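Local structure of alpha-1,4-endofucoidanase (Mariniflexile fucanivorans, 6DLH) at residues 300-304 and 357-361; 293-297 and 311-315; 125-129 and 550-554. The protein hydrolyses internal alpha-1,4 linkages of fucoidan as a retaining family 107 glycoside hydrolase, this chain comprising its catalytic domain and the immunoglobulin-like domains that follow. The contacts are given in a common frame with arbitrary orientation. Numbering follows the deposited sequence.

Contact 1 of 3, residues 300-304 and 357-361; sequences GNMVV and PCLTD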
ATOM      1  N   GLY A 300      13.980   4.712 -16.749  1.00 37.24           N
ATOM      2  CA  GLY A 300      13.805   3.875 -17.921  1.00 34.94           C
ATOM      3  C   GLY A 300      14.517   2.533 -17.787  1.00 32.14           C
ATOM      4  O   GLY A 300      14.605   1.964 -16.704  1.00 32.32           O
ATOM      5  N   ASN A 301      15.025   2.053 -18.919  1.00 28.85           N
ATOM      6  CA  ASN A 301      15.418   0.669 -19.087  1.00 26.92           C
ATOM      7  C   ASN A 301      16.804   0.470 -18.475  1.00 25.79           C
ATOM      8  O   ASN A 301      17.759   1.097 -18.906  1.00 24.77           O
ATOM      9  CB  ASN A 301      15.328   0.292 -20.568  1.00 25.64           C
ATOM     10  CG  ASN A 301      15.427  -1.196 -20.808  1.00 26.14           C
ATOM     11  OD1 ASN A 301      16.052  -1.916 -20.027  1.00 25.38           O
ATOM     12  ND2 ASN A 301      14.832  -1.660 -21.896  1.00 26.24           N
ATOM     13  N   MET A 302      16.923  -0.430 -17.495  1.00 25.10           N
ATOM     14  CA  MET A 302      18.189  -0.577 -16.787  1.00 25.68           C
ATOM     15  C   MET A 302      19.193  -1.418 -17.585  1.00 25.93           C
ATOM     16  O   MET A 302      20.318  -1.630 -17.113  1.00 26.65           O
ATOM     17  CB  MET A 302      17.992  -1.178 -15.386  1.00 25.01           C
ATOM     18  CG  MET A 302      17.820  -2.676 -15.370  1.00 25.19           C
ATOM     19  SD  MET A 302      18.025  -3.508 -13.737  1.00 25.77           S
ATOM     20  CE  MET A 302      17.654  -5.184 -14.245  1.00 22.56           C
ATOM     21  N   VAL A 303      18.810  -1.890 -18.787  1.00 24.27           N
ATOM     22  CA  VAL A 303      19.756  -2.623 -19.624  1.00 24.22           C
ATOM     23  C   VAL A 303      19.842  -2.045 -21.039  1.00 26.42           C
ATOM     24  O   VAL A 303      20.484  -2.657 -21.898  1.00 26.72           O
ATOM     25  CB  VAL A 303      19.497  -4.145 -19.648  1.00 23.34           C
ATOM     26  CG1 VAL A 303      19.614  -4.770 -18.267  1.00 23.05           C
ATOM     27  CG2 VAL A 303      18.182  -4.514 -20.305  1.00 23.27           C
ATOM     28  N   VAL A 304      19.183  -0.899 -21.288  1.00 26.36           N
ATOM     29  CA  VAL A 304      19.306  -0.178 -22.550  1.00 27.67           C
ATOM     30  C   VAL A 304      19.573   1.302 -22.257  1.00 29.55           C
ATOM     31  O   VAL A 304      18.836   1.917 -21.489  1.00 30.40           O
ATOM     32  CB  VAL A 304      18.072  -0.356 -23.463  1.00 29.01           C
ATOM     33  CG1 VAL A 304      18.206   0.439 -24.759  1.00 30.62           C
ATOM     34  CG2 VAL A 304      17.787  -1.815 -23.792  1.00 28.17           C
ATOM     35  N   PRO A 357       8.956  -6.698 -20.055  1.00 26.00           N
ATOM     36  CA  PRO A 357      10.148  -7.102 -19.302  1.00 25.12           C
ATOM     37  C   PRO A 357      11.419  -6.592 -19.982  1.00 25.61           C
ATOM     38  O   PRO A 357      11.465  -6.509 -21.207  1.00 25.11           O
ATOM     39  CB  PRO A 357      10.119  -8.634 -19.400  1.00 23.76           C
ATOM     40  CG  PRO A 357       9.373  -8.908 -20.693  1.00 24.55           C
ATOM     41  CD  PRO A 357       8.319  -7.823 -20.763  1.00 25.14           C
ATOM     42  N   CYS A 358      12.448  -6.274 -19.183  1.00 24.43           N
ATOM     43  CA  CYS A 358      13.695  -5.758 -19.729  1.00 23.83           C
ATOM     44  C   CYS A 358      14.676  -6.903 -19.962  1.00 23.95           C
ATOM     45  O   CYS A 358      15.650  -6.729 -20.700  1.00 23.32           O
ATOM     46  CB  CYS A 358      14.308  -4.665 -18.855  1.00 24.37           C
ATOM     47  SG  CYS A 358      14.915  -5.227 -17.240  1.00 24.93           S
ATOM     48  N   LEU A 359      14.393  -8.056 -19.330  1.00 23.76           N
ATOM     49  CA  LEU A 359      15.195  -9.269 -19.451  1.00 23.44           C
ATOM     50  C   LEU A 359      14.351 -10.368 -20.098  1.00 24.45           C
ATOM     51  O   LEU A 359      13.136 -10.410 -19.921  1.00 24.43           O
ATOM     52  CB  LEU A 359      15.679  -9.714 -18.063  1.00 20.84           C
ATOM     53  CG  LEU A 359      16.660  -8.776 -17.357  1.00 20.66           C
ATOM     54  CD1 LEU A 359      17.138  -9.350 -16.030  1.00 18.62           C
ATOM     55  CD2 LEU A 359      17.854  -8.448 -18.246  1.00 19.83           C
ATOM     56  N   THR A 360      15.003 -11.250 -20.862  1.00 24.60           N
ATOM     57  CA  THR A 360      14.358 -12.466 -21.331  1.00 24.37           C
ATOM     58  C   THR A 360      14.140 -13.370 -20.119  1.00 23.74           C
ATOM     59  O   THR A 360      14.788 -13.181 -19.092  1.00 24.89           O
ATOM     60  CB  THR A 360      15.226 -13.207 -22.360  1.00 24.27           C
ATOM     61  OG1 THR A 360      16.424 -13.582 -21.681  1.00 22.80           O
ATOM     62  CG2 THR A 360      15.542 -12.398 -23.603  1.00 24.65           C
ATOM     63  N   ASP A 361      13.251 -14.361 -20.257  1.00 23.62           N
ATOM     64  CA  ASP A 361      13.016 -15.342 -19.209  1.00 23.38           C
ATOM     65  C   ASP A 361      14.348 -15.942 -18.766  1.00 22.37           C
ATOM     66  O   ASP A 361      14.626 -16.002 -17.571  1.00 24.66           O
ATOM     67  CB  ASP A 361      12.042 -16.441 -19.658  1.00 24.26           C
ATOM     68  CG  ASP A 361      10.644 -15.954 -19.996  1.00 24.55           C
ATOM     69  OD1 ASP A 361      10.359 -14.761 -19.768  1.00 23.09           O
ATOM     70  OD2 ASP A 361       9.838 -16.785 -20.471  1.00 26.16           O
TER
HETATM   71  O   HOH W   1      15.325  -4.520 -22.540  1.00 23.50           O

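Contact 2 of 3, residues 293-297 and 311-315; sequences GHPFG and YNHDL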
ATOM      1  N   GLY A 293      21.541  -0.511  -3.208  1.00 24.87           N
ATOM      2  CA  GLY A 293      21.848  -1.220  -4.442  1.00 25.25           C
ATOM      3  C   GLY A 293      20.992  -0.776  -5.626  1.00 24.67           C
ATOM      4  O   GLY A 293      20.491  -1.606  -6.370  1.00 25.12           O
ATOM      5  N   HIS A 294      20.843   0.539  -5.798  1.00 26.46           N
ATOM      6  CA  HIS A 294      20.215   1.125  -6.971  1.00 27.42           C
ATOM      7  C   HIS A 294      21.030   0.736  -8.209  1.00 27.19           C
ATOM      8  O   HIS A 294      22.259   0.754  -8.172  1.00 25.98           O
ATOM      9  CB  HIS A 294      20.168   2.639  -6.760  1.00 29.53           C
ATOM     10  CG  HIS A 294      19.319   3.404  -7.716  1.00 35.82           C
ATOM     11  ND1 HIS A 294      19.773   3.782  -8.972  1.00 36.69           N
ATOM     12  CD2 HIS A 294      18.082   3.937  -7.580  1.00 36.34           C
ATOM     13  CE1 HIS A 294      18.836   4.482  -9.582  1.00 36.47           C
ATOM     14  NE2 HIS A 294      17.793   4.594  -8.749  1.00 37.21           N
ATOM     15  N   PRO A 295      20.392   0.351  -9.337  1.00 24.91           N
ATOM     16  CA  PRO A 295      21.136   0.013 -10.550  1.00 25.05           C
ATOM     17  C   PRO A 295      21.797   1.217 -11.226  1.00 25.84           C
ATOM     18  O   PRO A 295      21.425   2.362 -10.984  1.00 25.32           O
ATOM     19  CB  PRO A 295      20.078  -0.623 -11.466  1.00 23.85           C
ATOM     20  CG  PRO A 295      18.757  -0.095 -10.963  1.00 24.56           C
ATOM     21  CD  PRO A 295      18.942   0.167  -9.483  1.00 25.07           C
ATOM     22  N   PHE A 296      22.785   0.939 -12.081  1.00 25.03           N
ATOM     23  CA  PHE A 296      23.343   1.952 -12.956  1.00 25.77           C
ATOM     24  C   PHE A 296      22.288   2.374 -13.978  1.00 26.87           C
ATOM     25  O   PHE A 296      21.401   1.593 -14.322  1.00 24.81           O
ATOM     26  CB  PHE A 296      24.562   1.390 -13.683  1.00 25.43           C
ATOM     27  CG  PHE A 296      25.751   1.102 -12.803  1.00 25.76           C
ATOM     28  CD1 PHE A 296      26.735   2.063 -12.612  1.00 25.45           C
ATOM     29  CD2 PHE A 296      25.900  -0.136 -12.192  1.00 23.90           C
ATOM     30  CE1 PHE A 296      27.841   1.787 -11.820  1.00 27.92           C
ATOM     31  CE2 PHE A 296      27.004  -0.409 -11.400  1.00 26.37           C
ATOM     32  CZ  PHE A 296      27.972   0.555 -11.206  1.00 27.10           C
ATOM     33  N   GLY A 297      22.409   3.612 -14.469  1.00 29.72           N
ATOM     34  CA  GLY A 297      21.465   4.155 -15.431  1.00 33.63           C
ATOM     35  C   GLY A 297      20.382   4.973 -14.738  1.00 36.91           C
ATOM     36  O   GLY A 297      20.155   4.838 -13.540  1.00 37.66           O
ATOM     37  N   TYR A 311      27.048  -3.166 -16.968  1.00 21.49           N
ATOM     38  CA  TYR A 311      27.270  -2.565 -15.660  1.00 21.41           C
ATOM     39  C   TYR A 311      26.418  -3.265 -14.605  1.00 20.43           C
ATOM     40  O   TYR A 311      26.896  -3.563 -13.512  1.00 20.20           O
ATOM     41  CB  TYR A 311      26.949  -1.064 -15.658  1.00 23.21           C
ATOM     42  CG  TYR A 311      27.713  -0.197 -16.632  1.00 24.03           C
ATOM     43  CD1 TYR A 311      28.962  -0.562 -17.105  1.00 24.16           C
ATOM     44  CD2 TYR A 311      27.188   1.016 -17.057  1.00 25.36           C
ATOM     45  CE1 TYR A 311      29.652   0.234 -18.004  1.00 25.73           C
ATOM     46  CE2 TYR A 311      27.867   1.831 -17.947  1.00 26.71           C
ATOM     47  CZ  TYR A 311      29.110   1.440 -18.416  1.00 26.67           C
ATOM     48  OH  TYR A 311      29.784   2.225 -19.303  1.00 28.61           O
ATOM     49  N   ASN A 312      25.149  -3.507 -14.937  1.00 20.06           N
ATOM     50  CA  ASN A 312      24.207  -4.055 -13.974  1.00 20.87           C
ATOM     51  C   ASN A 312      24.438  -5.551 -13.767  1.00 21.81           C
ATOM     52  O   ASN A 312      24.261  -6.039 -12.650  1.00 22.22           O
ATOM     53  CB  ASN A 312      22.761  -3.688 -14.316  1.00 20.15           C
ATOM     54  CG  ASN A 312      22.487  -2.233 -14.000  1.00 21.26           C
ATOM     55  OD1 ASN A 312      22.820  -1.765 -12.910  1.00 21.20           O
ATOM     56  ND2 ASN A 312      21.919  -1.506 -14.951  1.00 20.43           N
ATOM     57  N   HIS A 313      24.818  -6.266 -14.838  1.00 21.38           N
ATOM     58  CA  HIS A 313      25.078  -7.693 -14.721  1.00 22.41           C
ATOM     59  C   HIS A 313      26.376  -7.931 -13.950  1.00 23.36           C
ATOM     60  O   HIS A 313      26.465  -8.889 -13.186  1.00 24.73           O
ATOM     61  CB  HIS A 313      25.058  -8.429 -16.073  1.00 22.54           C
ATOM     62  CG  HIS A 313      25.125  -9.906 -15.866  1.00 24.07           C
ATOM     63  ND1 HIS A 313      26.308 -10.620 -15.967  1.00 24.26           N
ATOM     64  CD2 HIS A 313      24.182 -10.790 -15.466  1.00 22.76           C
ATOM     65  CE1 HIS A 313      26.081 -11.888 -15.686  1.00 24.58           C
ATOM     66  NE2 HIS A 313      24.785 -12.011 -15.362  1.00 24.53           N
ATOM     67  N   ASP A 314      27.370  -7.049 -14.138  1.00 23.51           N
ATOM     68  CA  ASP A 314      28.604  -7.099 -13.359  1.00 23.36           C
ATOM     69  C   ASP A 314      28.328  -6.852 -11.878  1.00 22.72           C
ATOM     70  O   ASP A 314      29.069  -7.339 -11.030  1.00 22.62           O
ATOM     71  CB  ASP A 314      29.674  -6.129 -13.880  1.00 23.49           C
ATOM     72  CG  ASP A 314      30.276  -6.583 -15.200  1.00 24.04           C
ATOM     73  OD1 ASP A 314      30.050  -7.758 -15.565  1.00 23.23           O
ATOM     74  OD2 ASP A 314      30.948  -5.756 -15.859  1.00 23.44           O
ATOM     75  N   LEU A 315      27.279  -6.076 -11.573  1.00 21.82           N
ATOM     76  CA  LEU A 315      26.901  -5.845 -10.186  1.00 22.08           C
ATOM     77  C   LEU A 315      26.440  -7.166  -9.569  1.00 22.44           C
ATOM     78  O   LEU A 315      26.782  -7.490  -8.436  1.00 23.89           O
ATOM     79  CB  LEU A 315      25.805  -4.773 -10.123  1.00 20.84           C
ATOM     80  CG  LEU A 315      25.342  -4.343  -8.725  1.00 20.98           C
ATOM     81  CD1 LEU A 315      24.729  -2.948  -8.774  1.00 19.81           C
ATOM     82  CD2 LEU A 315      24.328  -5.325  -8.151  1.00 19.54           C
TER

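Contact 3 of 3, residues 125-129 and 550-554; sequences SVDDP and SLLKL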
ATOM      1  N   SER A 125      -9.024   6.683  12.243  1.00 56.44           N
ATOM      2  CA  SER A 125     -10.300   6.120  12.658  1.00 56.88           C
ATOM      3  C   SER A 125     -10.883   5.221  11.566  1.00 55.06           C
ATOM      4  O   SER A 125     -11.878   4.533  11.792  1.00 51.41           O
ATOM      5  CB  SER A 125     -11.267   7.209  13.087  1.00 54.06           C
ATOM      6  OG  SER A 125     -11.566   8.086  12.009  1.00 48.86           O
ATOM      7  N   VAL A 126     -10.243   5.219  10.390  1.00 53.18           N
ATOM      8  CA  VAL A 126     -10.763   4.519   9.225  1.00 50.71           C
ATOM      9  C   VAL A 126      -9.983   3.226   8.993  1.00 50.70           C
ATOM     10  O   VAL A 126     -10.564   2.145   9.037  1.00 52.17           O
ATOM     11  CB  VAL A 126     -10.778   5.421   7.978  1.00 49.45           C
ATOM     12  CG1 VAL A 126     -11.318   4.691   6.757  1.00 50.58           C
ATOM     13  CG2 VAL A 126     -11.556   6.701   8.226  1.00 47.92           C
ATOM     14  N   ASP A 127      -8.668   3.335   8.756  1.00 48.52           N
ATOM     15  CA  ASP A 127      -7.900   2.167   8.349  1.00 44.95           C
ATOM     16  C   ASP A 127      -6.403   2.362   8.584  1.00 44.01           C
ATOM     17  O   ASP A 127      -5.868   3.453   8.375  1.00 45.51           O
ATOM     18  CB  ASP A 127      -8.160   1.845   6.875  1.00 42.22           C
ATOM     19  CG  ASP A 127      -7.731   0.449   6.468  1.00 41.23           C
ATOM     20  OD1 ASP A 127      -7.859  -0.473   7.300  1.00 41.49           O
ATOM     21  OD2 ASP A 127      -7.281   0.297   5.320  1.00 39.78           O
ATOM     22  N   ASP A 128      -5.740   1.274   9.001  1.00 42.61           N
ATOM     23  CA  ASP A 128      -4.294   1.140   8.897  1.00 41.22           C
ATOM     24  C   ASP A 128      -3.956   0.111   7.814  1.00 38.11           C
ATOM     25  O   ASP A 128      -3.776  -1.070   8.114  1.00 37.90           O
ATOM     26  CB  ASP A 128      -3.656   0.759  10.239  1.00 38.01           C
ATOM     27  CG  ASP A 128      -2.136   0.761  10.184  1.00 39.42           C
ATOM     28  OD1 ASP A 128      -1.586   1.018   9.089  1.00 40.22           O
ATOM     29  OD2 ASP A 128      -1.508   0.515  11.231  1.00 37.34           O
ATOM     30  N   PRO A 129      -3.848   0.514   6.525  1.00 36.56           N
ATOM     31  CA  PRO A 129      -3.529  -0.424   5.442  1.00 35.44           C
ATOM     32  C   PRO A 129      -2.200  -1.162   5.609  1.00 36.68           C
ATOM     33  O   PRO A 129      -2.111  -2.354   5.330  1.00 37.82           O
ATOM     34  CB  PRO A 129      -3.495   0.455   4.186  1.00 35.19           C
ATOM     35  CG  PRO A 129      -4.292   1.685   4.562  1.00 36.62           C
ATOM     36  CD  PRO A 129      -4.045   1.888   6.041  1.00 35.15           C
ATOM     37  N   SER A 550     -17.055   3.252   2.902  1.00 39.37           N
ATOM     38  CA  SER A 550     -17.000   2.804   4.284  1.00 39.58           C
ATOM     39  C   SER A 550     -16.535   1.350   4.347  1.00 39.73           C
ATOM     40  O   SER A 550     -16.745   0.585   3.408  1.00 41.23           O
ATOM     41  CB  SER A 550     -18.328   3.004   4.975  1.00 42.77           C
ATOM     42  OG  SER A 550     -18.171   2.983   6.387  1.00 47.31           O
ATOM     43  N   LEU A 551     -15.915   0.981   5.472  1.00 36.23           N
ATOM     44  CA  LEU A 551     -15.322  -0.335   5.635  1.00 38.13           C
ATOM     45  C   LEU A 551     -16.020  -1.108   6.749  1.00 37.48           C
ATOM     46  O   LEU A 551     -16.472  -0.533   7.737  1.00 41.00           O
ATOM     47  CB  LEU A 551     -13.830  -0.173   5.947  1.00 35.46           C
ATOM     48  CG  LEU A 551     -12.998   0.481   4.844  1.00 33.72           C
ATOM     49  CD1 LEU A 551     -11.590   0.783   5.333  1.00 33.10           C
ATOM     50  CD2 LEU A 551     -12.959  -0.400   3.602  1.00 32.66           C
ATOM     51  N   LEU A 552     -16.083  -2.430   6.571  1.00 36.43           N
ATOM     52  CA  LEU A 552     -16.465  -3.342   7.632  1.00 35.95           C
ATOM     53  C   LEU A 552     -15.310  -4.316   7.841  1.00 36.22           C
ATOM     54  O   LEU A 552     -14.869  -4.946   6.890  1.00 38.31           O
ATOM     55  CB  LEU A 552     -17.754  -4.059   7.216  1.00 36.24           C
ATOM     56  CG  LEU A 552     -18.955  -3.147   6.963  1.00 36.22           C
ATOM     57  CD1 LEU A 552     -20.139  -3.941   6.435  1.00 36.57           C
ATOM     58  CD2 LEU A 552     -19.339  -2.392   8.227  1.00 38.11           C
ATOM     59  N   LYS A 553     -14.823  -4.424   9.080  1.00 36.53           N
ATOM     60  CA  LYS A 553     -13.587  -5.149   9.330  1.00 39.24           C
ATOM     61  C   LYS A 553     -13.740  -6.116  10.500  1.00 40.60           C
ATOM     62  O   LYS A 553     -14.233  -5.752  11.569  1.00 42.38           O
ATOM     63  CB  LYS A 553     -12.436  -4.173   9.600  1.00 40.34           C
ATOM     64  CG  LYS A 553     -12.093  -3.228   8.457  1.00 42.46           C
ATOM     65  CD  LYS A 553     -10.725  -2.592   8.594  1.00 44.48           C
ATOM     66  CE  LYS A 553     -10.677  -1.480   9.617  1.00 44.50           C
ATOM     67  NZ  LYS A 553      -9.286  -1.201  10.042  1.00 49.14           N
ATOM     68  N   LEU A 554     -13.272  -7.351  10.282  1.00 39.85           N
ATOM     69  CA  LEU A 554     -13.204  -8.378  11.307  1.00 39.42           C
ATOM     70  C   LEU A 554     -12.504  -7.797  12.533  1.00 40.26           C
ATOM     71  O   LEU A 554     -11.460  -7.154  12.412  1.00 39.24           O
ATOM     72  CB  LEU A 554     -12.443  -9.575  10.725  1.00 40.83           C
ATOM     73  CG  LEU A 554     -12.350 -10.836  11.586  1.00 44.18           C
ATOM     74  CD1 LEU A 554     -13.697 -11.547  11.673  1.00 39.62           C
ATOM     75  CD2 LEU A 554     -11.282 -11.782  11.036  1.00 41.66           C
TER

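Contact 1 of 3, residues 300-304 and 357-361
Cys358 sits at the middle of this meeting of two loops, its side chain directed at a type I turn running from Asn301 to Val304. With chi1 in the p well, Cys358 SG comes within 4.1 Å of Met302 CE, an apolar sulfur-methyl contact that suits a small, weakly polar thiol and a long, unbranched methionine. Val303 is the second element: its CB points toward residues 357-361, and its branched side chain bridges two neighbours. Val303 CG2 lies 3.4 Å from the carbonyl oxygen of Cys358 and 4.1 Å from Cys358 CB, while Val303 CG1 is 4.1 Å from Leu359 CD2.

Asn301 shapes the turn. Asn301 OD1 accepts from Val303 N at 3.0 Å, an Asx turn that holds Val303 in place, and the same OD1 lies 3.5 Å from Cys358 CB. The other end of the amide works through a water, which accepts from Asn301 ND2 at 3.0 Å and donates to Cys358 O at 2.9 Å.

Trp367 of helix 361-372 packs against Met302, Val303 and Leu359, and Tyr309 of helix 307-321 touches the last two. Thr360 caps the start of helix 361-372, so the contact lies where two loops lead into these helices.

Contact 2 of 3, residues 293-297 and 311-315
Asn312 reads the backbone of Phe296 from both sides of its amide: OD1 accepts from Phe296 N at 2.8 Å, and ND2 donates to Phe296 O at 3.2 Å in a nearly straight bond. ND2 has another strong partner in Met302 O, which ties a further part of the loop to the helix. A carboxamide suits this place because its C=O and NH2 lie side by side, matching the N-H and C=O of one residue. Within 293-297, His294 ND1 donates to Pro295 O at 3.0 Å.

Outward from this pairing, Pro295 CB rests 3.3 Å from Asn312 OD1. The Phe296 ring packs against the helix, with Tyr311 CB over one face, 4.1 Å from the ring centroid in a CH-pi contact. One turn on, Leu315 CD1 is 4.3 Å from Phe296 CE2. Positive phi at Gly293 suits glycine.

Residues 293-297 belong to the long loop joining strand 266-269 to helix 307-321, a strand-loop-helix order consistent with the (beta/alpha)-barrel of the related GH29 enzymes.

Contact 3 of 3, residues 125-129 and 550-554
An edge strand of an immunoglobulin-like domain meets a loop of the catalytic domain here, joining two parts of the chain that lie more than 400 residues apart. Strand 550-553 is an outer member of a three-stranded antiparallel sheet and pairs with strand 586-590. Because side chains alternate along a strand, Leu551 and Lys553 both point toward residues 125-129, while the buried Leu552 does not reach them.

Leu551 takes the mt rotamer, which extends CD1 to 4.2 Å from Val126 CG1 and 3.9 Å from Asp127 CB. Val126, with chi1 at 180°, gives this leucine a compact branched partner. Lys553 adopts m, t, m and t along its four chi angles; with chi2 and chi4 t, the m value of chi3 puts a bend in the chain, and NZ ends 3.2 Å from Asp127 OD1 in a hydrogen-bonded salt bridge. Asp127 is itself well fixed: in the t rotamer its OD2 receives Gly62 N and forms a salt bridge with Arg64, so the carboxylate joins charges from both domains.

Asp128, whose CB points away, is the N-cap of helix 129-139, through a weak hydrogen bond from Leu131 N to its OD1, and its OD2 is hydrogen-bonded to Tyr216 OH. Lysine suits its place by length and charge: it spans the gap to Asp127, and on the way Lys553 CE passes 3.7 Å from Val126 O.

In the fold
Contacts 1 and 2 are neighbours, their centres 12 Å apart, and their segments alternate along the chain. They touch directly: Asn312 ND2 probably hydrogen-bonds Met302 O at 2.7 Å, and Pro295 CB packs on Met302 SD at 4.2 Å, so the loop before helix 307-321 takes part in both. In contact 2 the side chain of Leu315 is about 10 Å from that of the calcium ligand Phe327; the 1,2-ethanediol about 4 Å from the His294 side chain probably comes from the crystallisation liquor. Contact 3, where domains pack, is remote, its nearest atoms about 28 Å from contact 1 and 25 Å from contact 2; a sodium ion lies about 3 Å from its Lys553 side chain.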